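Local atomic coordinates of tyrocidine synthase 2 (Brevibacillus parabrevis, PDB entry 6TA8), a protein that belongs to the non-ribosomal peptide synthetases and is represented here by its condensation domain, a two-lobed alpha/beta fold. Residues Leu127-Gln132 and Ala148-Lys153. Sequence-based numbering, arbitrary orientation.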
ATOM      1  N   LEU A 127       7.814  -4.849 -21.476  1.00 47.90           N
ATOM      2  CA  LEU A 127       6.640  -4.126 -20.995  1.00 47.97           C
ATOM      3  C   LEU A 127       5.359  -4.686 -21.604  1.00 50.35           C
ATOM      4  O   LEU A 127       4.327  -4.771 -20.927  1.00 53.66           O
ATOM      5  CB  LEU A 127       6.778  -2.637 -21.310  1.00 47.78           C
ATOM      6  CG  LEU A 127       5.546  -1.764 -21.058  1.00 51.48           C
ATOM      7  CD1 LEU A 127       5.185  -1.756 -19.579  1.00 56.46           C
ATOM      8  CD2 LEU A 127       5.772  -0.350 -21.569  1.00 41.93           C
ATOM      9  N   GLU A 128       5.407  -5.074 -22.881  1.00 49.59           N
ATOM     10  CA  GLU A 128       4.227  -5.639 -23.527  1.00 46.86           C
ATOM     11  C   GLU A 128       3.856  -6.986 -22.921  1.00 44.37           C
ATOM     12  O   GLU A 128       2.674  -7.264 -22.685  1.00 49.67           O
ATOM     13  CB  GLU A 128       4.467  -5.771 -25.031  1.00 55.58           C
ATOM     14  CG  GLU A 128       3.220  -6.096 -25.837  1.00 59.89           C
ATOM     15  CD  GLU A 128       3.472  -6.075 -27.333  1.00 81.81           C
ATOM     16  OE1 GLU A 128       4.653  -6.099 -27.740  1.00 81.70           O
ATOM     17  OE2 GLU A 128       2.489  -6.034 -28.101  1.00 89.45           O
ATOM     18  N   LEU A 129       4.851  -7.840 -22.664  1.00 42.54           N
ATOM     19  CA  LEU A 129       4.575  -9.126 -22.035  1.00 40.64           C
ATOM     20  C   LEU A 129       4.189  -8.964 -20.570  1.00 47.88           C
ATOM     21  O   LEU A 129       3.412  -9.769 -20.042  1.00 44.16           O
ATOM     22  CB  LEU A 129       5.789 -10.046 -22.160  1.00 43.12           C
ATOM     23  CG  LEU A 129       6.087 -10.603 -23.553  1.00 50.06           C
ATOM     24  CD1 LEU A 129       7.485 -11.195 -23.600  1.00 46.85           C
ATOM     25  CD2 LEU A 129       5.049 -11.640 -23.951  1.00 46.72           C
ATOM     26  N   SER A 130       4.717  -7.936 -19.900  1.00 46.62           N
ATOM     27  CA  SER A 130       4.384  -7.725 -18.494  1.00 50.62           C
ATOM     28  C   SER A 130       2.909  -7.387 -18.319  1.00 46.13           C
ATOM     29  O   SER A 130       2.247  -7.925 -17.425  1.00 47.34           O
ATOM     30  CB  SER A 130       5.262  -6.621 -17.905  1.00 42.96           C
ATOM     31  OG  SER A 130       6.622  -7.016 -17.866  1.00 42.87           O
ATOM     32  N   ASP A 131       2.375  -6.508 -19.171  1.00 42.51           N
ATOM     33  CA  ASP A 131       0.976  -6.105 -19.045  1.00 48.67           C
ATOM     34  C   ASP A 131       0.035  -7.288 -19.237  1.00 50.76           C
ATOM     35  O   ASP A 131      -0.987  -7.394 -18.548  1.00 53.67           O
ATOM     36  CB  ASP A 131       0.659  -4.998 -20.052  1.00 53.44           C
ATOM     37  CG  ASP A 131       0.959  -3.614 -19.510  1.00 58.72           C
ATOM     38  OD1 ASP A 131       0.718  -3.383 -18.307  1.00 61.95           O
ATOM     39  OD2 ASP A 131       1.434  -2.758 -20.285  1.00 66.13           O
ATOM     40  N   GLN A 132       0.361  -8.187 -20.168  1.00 50.22           N
ATOM     41  CA  GLN A 132      -0.480  -9.360 -20.384  1.00 48.47           C
ATOM     42  C   GLN A 132      -0.479 -10.272 -19.165  1.00 33.91           C
ATOM     43  O   GLN A 132      -1.506 -10.875 -18.831  1.00 36.78           O
ATOM     44  CB  GLN A 132      -0.013 -10.121 -21.625  1.00 34.88           C
ATOM     45  CG  GLN A 132       0.062  -9.270 -22.878  1.00 42.78           C
ATOM     46  CD  GLN A 132       0.568 -10.043 -24.078  1.00 50.43           C
ATOM     47  OE1 GLN A 132       0.525 -11.273 -24.103  1.00 50.76           O
ATOM     48  NE2 GLN A 132       1.054  -9.323 -25.082  1.00 46.08           N
ATOM     49  N   ALA A 148       7.488 -14.092 -13.638  1.00 47.85           N
ATOM     50  CA  ALA A 148       7.934 -14.025 -15.023  1.00 50.75           C
ATOM     51  C   ALA A 148       9.425 -13.740 -15.063  1.00 49.97           C
ATOM     52  O   ALA A 148       9.899 -12.802 -14.414  1.00 54.65           O
ATOM     53  CB  ALA A 148       7.169 -12.951 -15.800  1.00 44.87           C
ATOM     54  N   LEU A 149      10.159 -14.546 -15.825  1.00 47.28           N
ATOM     55  CA  LEU A 149      11.600 -14.400 -15.980  1.00 50.36           C
ATOM     56  C   LEU A 149      11.898 -13.968 -17.410  1.00 51.60           C
ATOM     57  O   LEU A 149      11.552 -14.677 -18.361  1.00 52.21           O
ATOM     58  CB  LEU A 149      12.320 -15.707 -15.648  1.00 52.11           C
ATOM     59  CG  LEU A 149      13.830 -15.736 -15.893  1.00 53.04           C
ATOM     60  CD1 LEU A 149      14.533 -14.665 -15.071  1.00 54.60           C
ATOM     61  CD2 LEU A 149      14.395 -17.113 -15.581  1.00 44.41           C
ATOM     62  N   PHE A 150      12.532 -12.808 -17.557  1.00 50.14           N
ATOM     63  CA  PHE A 150      12.900 -12.259 -18.858  1.00 57.82           C
ATOM     64  C   PHE A 150      14.420 -12.274 -18.971  1.00 59.61           C
ATOM     65  O   PHE A 150      15.104 -11.468 -18.331  1.00 58.29           O
ATOM     66  CB  PHE A 150      12.352 -10.843 -19.033  1.00 60.33           C
ATOM     67  CG  PHE A 150      10.865 -10.740 -18.844  1.00 57.83           C
ATOM     68  CD1 PHE A 150      10.000 -10.962 -19.903  1.00 53.75           C
ATOM     69  CD2 PHE A 150      10.332 -10.413 -17.607  1.00 46.94           C
ATOM     70  CE1 PHE A 150       8.633 -10.865 -19.732  1.00 46.32           C
ATOM     71  CE2 PHE A 150       8.965 -10.313 -17.430  1.00 46.71           C
ATOM     72  CZ  PHE A 150       8.115 -10.540 -18.493  1.00 48.00           C
ATOM     73  N   ALA A 151      14.943 -13.188 -19.784  1.00 60.84           N
ATOM     74  CA  ALA A 151      16.380 -13.319 -19.983  1.00 62.26           C
ATOM     75  C   ALA A 151      16.798 -12.518 -21.210  1.00 65.87           C
ATOM     76  O   ALA A 151      16.354 -12.806 -22.326  1.00 76.31           O
ATOM     77  CB  ALA A 151      16.772 -14.789 -20.142  1.00 65.15           C
ATOM     78  N   THR A 152      17.646 -11.518 -21.003  1.00 68.81           N
ATOM     79  CA  THR A 152      18.182 -10.693 -22.077  1.00 69.75           C
ATOM     80  C   THR A 152      19.702 -10.829 -22.114  1.00 75.91           C
ATOM     81  O   THR A 152      20.301 -11.592 -21.351  1.00 81.20           O
ATOM     82  CB  THR A 152      17.771  -9.227 -21.906  1.00 72.52           C
ATOM     83  OG1 THR A 152      18.171  -8.761 -20.612  1.00 72.39           O
ATOM     84  CG2 THR A 152      16.264  -9.075 -22.056  1.00 69.83           C
ATOM     85  N   LYS A 153      20.328 -10.073 -23.018  1.00 71.81           N
ATOM     86  CA  LYS A 153      21.776 -10.142 -23.164  1.00 75.70           C
ATOM     87  C   LYS A 153      22.510  -9.432 -22.036  1.00 75.00           C
ATOM     88  O   LYS A 153      23.707  -9.670 -21.847  1.00 73.50           O
ATOM     89  CB  LYS A 153      22.196  -9.552 -24.511  1.00 73.72           C
ATOM     90  CG  LYS A 153      21.686  -8.141 -24.755  1.00 78.35           C
ATOM     91  CD  LYS A 153      21.965  -7.688 -26.180  1.00 74.56           C
ATOM     92  CE  LYS A 153      21.401  -6.299 -26.437  1.00 72.76           C
ATOM     93  NZ  LYS A 153      21.611  -5.872 -27.847  1.00 76.49           N
TER
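Phe150 reaches from its strand to the helix and sets the far end of its ring against Leu129 and Ser130. Leu129 CB lies 3.8 Å from Phe150 CE1, beside the rim of the ring and close to the ring plane, and Leu129 CD1 comes within 4.0 Å of the same carbon. A flat, long side chain suits this place, because it spans the 9.4 Å between Phe150 CA and Leu129 CA. Ser130 OG meets the ring obliquely, 3.9 Å from Phe150 CZ. With chi1 at -66°, this hydroxyl is turned back along its own helix, where it hydrogen-bonds to Ile126 O; a small serine can thus lie beside an aromatic ring while its buried oxygen is satisfied locally. With CG opposite the carbonyl carbon (chi1 -56°), the Phe150 ring is directed at the helix. It lies almost parallel to the ring of Tyr114, which also touches Leu129, whose branched apolar side chain suits this buried position. Ile126 and Leu116 add further apolar contacts to Phe150. The contact belongs to a beta-alpha-beta unit, in which helix 122-134 connects the parallel strands 110-115 and 145-152 and packs on their sheet; Ser130 also touches Leu159 of the adjacent antiparallel strand 155-163.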